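Local atomic coordinates of DUF3299 domain-containing protein (Pseudomonas aeruginosa, PDB entry 4HSP), a protein that is of unknown function but belongs to the DUF3299 family, which is grouped with OB-fold proteins, and is probably exported. Residues A21-I25 against H88-P92; P60-L66 against F77-Y83. All coordinates share one frame; numbering follows the deposited sequence.

Interaction 1 of 2, residues A21-I25 against H88-P92; sequences APLPI and HVPPP
The pyrrolidine rings of P24 and P90 meet by their outer carbons, neither ring being laid over the other. CG of P24 sits 3.7 Å from CD of P90 and 3.9 Å from CG of the same ring. The flat peptide group after P22 turns its oxygen onto the head of V89, with P22 O 3.6 Å from V89 CG1 and almost as near to CB and CG2. V89 chi1 is -72°, which puts CG1 opposite its own carbonyl carbon; the same methyl also meets CD2 of L23 at 3.9 Å. The side chains of L23 and V89 run past each other at a slant. P24 CD adds a looser contact, 4.3 Å from V89 CG1.

Both segments are irregular loops. P90 and P91 follow the extended backbone of a polyproline II run, a conformation suited to residues that have no N-H to offer, while 21-25 leads into helix 26-34, with I25 at its N-cap. Side chains meet across the loops through apolar groups alone, and the polar link is indirect: a water donates one hydrogen bond to P22 O (2.9 Å) and another to P90 O (3.1 Å), spanning two carbonyls that cannot bond to each other.

From the same chain Q41 NE2 donates a hydrogen bond to P92 O; a second subunit bonds its Y145 OH to P24 O and packs its P81 on L23 and its Y147 on P90. A molecule of 1,2-ethanediol, probably from the crystallisation liquor, lies about 4 Å from the side chain of P24.

Interaction 2 of 2, residues P60-L66 against F77-Y83; sequences PGYIVPL and FLLVPYY
Strands 55-68 and 73-80 form an antiparallel beta hairpin, and here Y62 and V64 pair with V80 and L78. Y62 N gives a 2.8 Å bond to V80 O, and V80 N returns one of 3.1 Å to Y62 O; V64 and L78 exchange a second such pair. Between them I63 faces L79 as a non-hydrogen-bonded pair.

The side chains of I63 and F77 share one face of the sheet. CG of F77 lies between its backbone N and carbonyl carbon (chi1 61°), bringing the ring against I63, which spreads over one ring face, CG1 3.6 Å from F77 CE1. On the other face V64 CG2 crosses V80 CG2 at 3.8 Å. Further along, L66 CD1 meets L78 CD2 obliquely.

Past V80 the chain turns back over Y62. Y83 CB stands nearly above the centre of the Y62 ring, 3.7 Å from its centroid, a CH-pi contact, and the Y83 ring directs an edge at that same ring in an offset edge-to-face pair, planes at 75°. Y83 also stacks on Y83 of a second subunit.

With strand 115-118 bonded beyond G61 and 98-102 beyond F77, the hairpin is flanked within a curled sheet, consistent with an OB-like barrel.

Interaction 2 is in the core of the sheet, its centre about 5 Å from that of the chain, whereas interaction 1 is a peripheral loop contact, its centre about 14 Å out, that is nevertheless largely buried. Strand pairing through direct backbone bonds, with apolar side chains on both faces, characterises 60-66 against 77-83; 21-25 against 88-92 relies on proline and aliphatic contacts and one bridging water. The two join at Y82, just past the hairpin: its CE2 is 3.7 Å from V89 CG2, and its ring also meets P22, with CD1 3.9 Å from P22 CB. Both contacts touch the second subunit, so sheet and loops contribute to one interface.

Interaction 1 of 2, residues A21-I25 against H88-P92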
loop_
_atom_site.group_PDB
_atom_site.type_symbol
_atom_site.label_atom_id
_atom_site.label_comp_id
_atom_site.label_asym_id
_atom_site.label_seq_id
_atom_site.Cartn_x
_atom_site.Cartn_y
_atom_site.Cartn_z
ATOM N N ALA A 21 -0.038 1.357 -24.938
ATOM C CA ALA A 21 -1.019 1.180 -23.874
ATOM C C ALA A 21 -0.311 0.718 -22.599
ATOM O O ALA A 21 0.450 -0.268 -22.622
ATOM C CB ALA A 21 -2.091 0.159 -24.281
ATOM N N PRO A 22 -0.536 1.467 -21.500
ATOM C CA PRO A 22 0.081 1.116 -20.212
ATOM C C PRO A 22 -0.449 -0.209 -19.646
ATOM O O PRO A 22 0.217 -0.781 -18.788
ATOM C CB PRO A 22 -0.295 2.305 -19.312
ATOM C CG PRO A 22 -0.616 3.407 -20.238
ATOM C CD PRO A 22 -1.323 2.705 -21.370
ATOM N N LEU A 23 -1.645 -0.676 -20.106
ATOM C CA LEU A 23 -2.260 -1.950 -19.734
ATOM C C LEU A 23 -2.359 -2.831 -20.960
ATOM O O LEU A 23 -3.382 -2.765 -21.649
ATOM C CB LEU A 23 -3.657 -1.753 -19.135
ATOM C CG LEU A 23 -3.749 -1.403 -17.675
ATOM C CD1 LEU A 23 -5.100 -0.810 -17.384
ATOM C CD2 LEU A 23 -3.464 -2.639 -16.796
ATOM N N PRO A 24 -1.315 -3.639 -21.274
ATOM C CA PRO A 24 -1.363 -4.484 -22.484
ATOM C C PRO A 24 -2.533 -5.465 -22.558
ATOM O O PRO A 24 -3.007 -5.957 -21.546
ATOM C CB PRO A 24 -0.060 -5.292 -22.414
ATOM C CG PRO A 24 0.791 -4.590 -21.518
ATOM C CD PRO A 24 -0.024 -3.781 -20.576
ATOM N N ILE A 25 -2.931 -5.817 -23.775
ATOM C CA ILE A 25 -3.955 -6.822 -24.017
ATOM C C ILE A 25 -3.460 -8.148 -23.439
ATOM O O ILE A 25 -2.243 -8.357 -23.314
ATOM C CB ILE A 25 -4.347 -6.936 -25.507
ATOM C CG1 ILE A 25 -3.128 -7.208 -26.401
ATOM C CG2 ILE A 25 -5.140 -5.697 -25.949
ATOM C CD1 ILE A 25 -3.489 -7.908 -27.773
ATOM N N HIS A 88 3.778 -4.664 -12.059
ATOM C CA HIS A 88 2.447 -5.198 -12.332
ATOM C C HIS A 88 2.138 -5.282 -13.825
ATOM O O HIS A 88 1.340 -6.119 -14.236
ATOM C CB HIS A 88 1.382 -4.371 -11.598
ATOM C CG HIS A 88 1.490 -4.466 -10.101
ATOM N ND1 HIS A 88 1.460 -3.333 -9.299
ATOM C CD2 HIS A 88 1.633 -5.557 -9.311
ATOM C CE1 HIS A 88 1.581 -3.771 -8.060
ATOM N NE2 HIS A 88 1.701 -5.103 -8.021
ATOM N N VAL A 89 2.789 -4.448 -14.627
ATOM C CA VAL A 89 2.674 -4.411 -16.084
ATOM C C VAL A 89 4.087 -4.354 -16.661
ATOM O O VAL A 89 4.994 -3.940 -15.933
ATOM C CB VAL A 89 1.819 -3.195 -16.581
ATOM C CG1 VAL A 89 0.324 -3.377 -16.280
ATOM C CG2 VAL A 89 2.347 -1.873 -16.027
ATOM N N PRO A 90 4.302 -4.656 -17.966
ATOM C CA PRO A 90 5.662 -4.540 -18.539
ATOM C C PRO A 90 6.292 -3.146 -18.431
ATOM O O PRO A 90 5.575 -2.149 -18.395
ATOM C CB PRO A 90 5.453 -4.888 -20.020
ATOM C CG PRO A 90 4.260 -5.753 -20.034
ATOM C CD PRO A 90 3.358 -5.222 -18.950
ATOM N N PRO A 91 7.641 -3.049 -18.411
ATOM C CA PRO A 91 8.281 -1.719 -18.371
ATOM C C PRO A 91 7.881 -0.814 -19.548
ATOM O O PRO A 91 7.675 -1.325 -20.666
ATOM C CB PRO A 91 9.779 -2.046 -18.484
ATOM C CG PRO A 91 9.911 -3.432 -18.096
ATOM C CD PRO A 91 8.649 -4.128 -18.443
ATOM N N PRO A 92 7.835 0.534 -19.354
ATOM C CA PRO A 92 7.573 1.441 -20.498
ATOM C C PRO A 92 8.747 1.450 -21.493
ATOM O O PRO A 92 9.818 0.941 -21.134
ATOM C CB PRO A 92 7.444 2.830 -19.832
ATOM C CG PRO A 92 7.382 2.598 -18.386
ATOM C CD PRO A 92 8.079 1.301 -18.115
HETATM O O HOH W 1 2.866 -1.420 -19.648
#

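Interaction 2 of 2, residues P60-L66 against F77-Y83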
loop_
_atom_site.group_PDB
_atom_site.type_symbol
_atom_site.label_atom_id
_atom_site.label_comp_id
_atom_site.label_asym_id
_atom_site.label_seq_id
_atom_site.Cartn_x
_atom_site.Cartn_y
_atom_site.Cartn_z
ATOM N N PRO A 60 6.739 14.866 -13.678
ATOM C CA PRO A 60 5.938 14.104 -12.691
ATOM C C PRO A 60 6.003 12.599 -12.976
ATOM O O PRO A 60 6.249 12.182 -14.112
ATOM C CB PRO A 60 4.533 14.653 -12.912
ATOM C CG PRO A 60 4.506 14.960 -14.408
ATOM C CD PRO A 60 5.926 15.179 -14.879
ATOM N N GLY A 61 5.768 11.783 -11.966
ATOM C CA GLY A 61 5.782 10.341 -12.177
ATOM C C GLY A 61 5.744 9.489 -10.928
ATOM O O GLY A 61 5.577 9.998 -9.824
ATOM N N TYR A 62 5.856 8.167 -11.120
ATOM C CA TYR A 62 5.845 7.185 -10.049
ATOM C C TYR A 62 7.242 6.625 -9.861
ATOM O O TYR A 62 8.026 6.572 -10.807
ATOM C CB TYR A 62 4.809 6.072 -10.373
ATOM C CG TYR A 62 3.396 6.544 -10.111
ATOM C CD1 TYR A 62 2.836 6.448 -8.839
ATOM C CD2 TYR A 62 2.656 7.192 -11.105
ATOM C CE1 TYR A 62 1.543 6.900 -8.585
ATOM C CE2 TYR A 62 1.352 7.629 -10.865
ATOM C CZ TYR A 62 0.803 7.483 -9.598
ATOM O OH TYR A 62 -0.454 7.945 -9.305
ATOM N N ILE A 63 7.579 6.262 -8.621
ATOM C CA ILE A 63 8.920 5.787 -8.273
ATOM C C ILE A 63 8.992 4.247 -8.139
ATOM O O ILE A 63 8.195 3.657 -7.407
ATOM C CB ILE A 63 9.362 6.480 -6.982
ATOM C CG1 ILE A 63 9.543 8.006 -7.227
ATOM C CG2 ILE A 63 10.617 5.807 -6.381
ATOM C CD1 ILE A 63 9.923 8.835 -5.919
ATOM N N VAL A 64 9.920 3.630 -8.934
ATOM C CA VAL A 64 10.301 2.225 -8.938
ATOM C C VAL A 64 11.658 2.180 -8.227
ATOM O O VAL A 64 12.671 2.501 -8.849
ATOM C CB VAL A 64 10.328 1.573 -10.346
ATOM C CG1 VAL A 64 10.670 0.088 -10.245
ATOM C CG2 VAL A 64 8.997 1.754 -11.067
ATOM N N PRO A 65 11.698 1.838 -6.916
ATOM C CA PRO A 65 12.971 1.880 -6.178
ATOM C C PRO A 65 14.002 0.875 -6.665
ATOM O O PRO A 65 13.647 -0.252 -7.042
ATOM C CB PRO A 65 12.560 1.590 -4.735
ATOM C CG PRO A 65 11.259 0.951 -4.814
ATOM C CD PRO A 65 10.580 1.452 -6.026
ATOM N N LEU A 66 15.288 1.295 -6.643
ATOM C CA LEU A 66 16.397 0.461 -7.099
ATOM C C LEU A 66 17.465 0.273 -6.041
ATOM O O LEU A 66 18.187 -0.718 -6.089
ATOM C CB LEU A 66 17.048 1.075 -8.353
ATOM C CG LEU A 66 16.225 1.152 -9.621
ATOM C CD1 LEU A 66 17.010 1.829 -10.701
ATOM C CD2 LEU A 66 15.787 -0.208 -10.093
ATOM N N PHE A 77 16.356 5.261 -8.238
ATOM C CA PHE A 77 15.097 4.728 -8.716
ATOM C C PHE A 77 14.821 5.056 -10.161
ATOM O O PHE A 77 15.450 5.945 -10.729
ATOM C CB PHE A 77 13.945 5.267 -7.847
ATOM C CG PHE A 77 13.758 6.760 -7.836
ATOM C CD1 PHE A 77 12.930 7.380 -8.771
ATOM C CD2 PHE A 77 14.352 7.543 -6.845
ATOM C CE1 PHE A 77 12.705 8.755 -8.728
ATOM C CE2 PHE A 77 14.129 8.917 -6.800
ATOM C CZ PHE A 77 13.289 9.516 -7.732
ATOM N N LEU A 78 13.822 4.360 -10.745
ATOM C CA LEU A 78 13.298 4.685 -12.072
ATOM C C LEU A 78 12.055 5.550 -11.891
ATOM O O LEU A 78 11.194 5.219 -11.071
ATOM C CB LEU A 78 12.954 3.435 -12.901
ATOM C CG LEU A 78 14.034 2.358 -13.126
ATOM C CD1 LEU A 78 13.438 1.144 -13.861
ATOM C CD2 LEU A 78 15.280 2.910 -13.890
ATOM N N LEU A 79 11.991 6.679 -12.615
ATOM C CA LEU A 79 10.827 7.550 -12.714
ATOM C C LEU A 79 10.109 7.118 -13.968
ATOM O O LEU A 79 10.710 7.026 -15.045
ATOM C CB LEU A 79 11.201 9.049 -12.748
ATOM C CG LEU A 79 10.032 10.030 -12.648
ATOM C CD1 LEU A 79 9.337 9.925 -11.240
ATOM C CD2 LEU A 79 10.503 11.435 -12.923
ATOM N N VAL A 80 8.849 6.736 -13.798
ATOM C CA VAL A 80 7.986 6.195 -14.846
ATOM C C VAL A 80 6.659 6.998 -14.865
ATOM O O VAL A 80 6.290 7.605 -13.842
ATOM C CB VAL A 80 7.758 4.669 -14.598
ATOM C CG1 VAL A 80 9.048 3.866 -14.832
ATOM C CG2 VAL A 80 7.230 4.431 -13.188
ATOM N N PRO A 81 5.916 6.981 -15.989
ATOM C CA PRO A 81 4.683 7.786 -16.060
ATOM C C PRO A 81 3.451 7.117 -15.429
ATOM O O PRO A 81 2.376 7.718 -15.401
ATOM C CB PRO A 81 4.470 7.990 -17.579
ATOM C CG PRO A 81 5.549 7.215 -18.269
ATOM C CD PRO A 81 6.192 6.318 -17.286
ATOM N N TYR A 82 3.569 5.871 -14.992
ATOM C CA TYR A 82 2.424 5.197 -14.418
ATOM C C TYR A 82 2.856 4.249 -13.334
ATOM O O TYR A 82 3.969 3.701 -13.365
ATOM C CB TYR A 82 1.543 4.483 -15.476
ATOM C CG TYR A 82 2.283 3.637 -16.485
ATOM C CD1 TYR A 82 2.702 4.170 -17.693
ATOM C CD2 TYR A 82 2.490 2.279 -16.267
ATOM C CE1 TYR A 82 3.370 3.398 -18.634
ATOM C CE2 TYR A 82 3.155 1.490 -17.209
ATOM C CZ TYR A 82 3.586 2.056 -18.396
ATOM O OH TYR A 82 4.243 1.311 -19.349
ATOM N N TYR A 83 1.974 4.110 -12.334
ATOM C CA TYR A 83 2.191 3.232 -11.214
ATOM C C TYR A 83 2.170 1.793 -11.703
ATOM O O TYR A 83 1.379 1.445 -12.575
ATOM C CB TYR A 83 1.118 3.490 -10.144
ATOM C CG TYR A 83 1.151 2.514 -8.993
ATOM C CD1 TYR A 83 1.970 2.733 -7.891
ATOM C CD2 TYR A 83 0.390 1.345 -9.021
ATOM C CE1 TYR A 83 2.034 1.812 -6.842
ATOM C CE2 TYR A 83 0.455 0.414 -7.988
ATOM C CZ TYR A 83 1.273 0.653 -6.895
ATOM O OH TYR A 83 1.298 -0.254 -5.856
#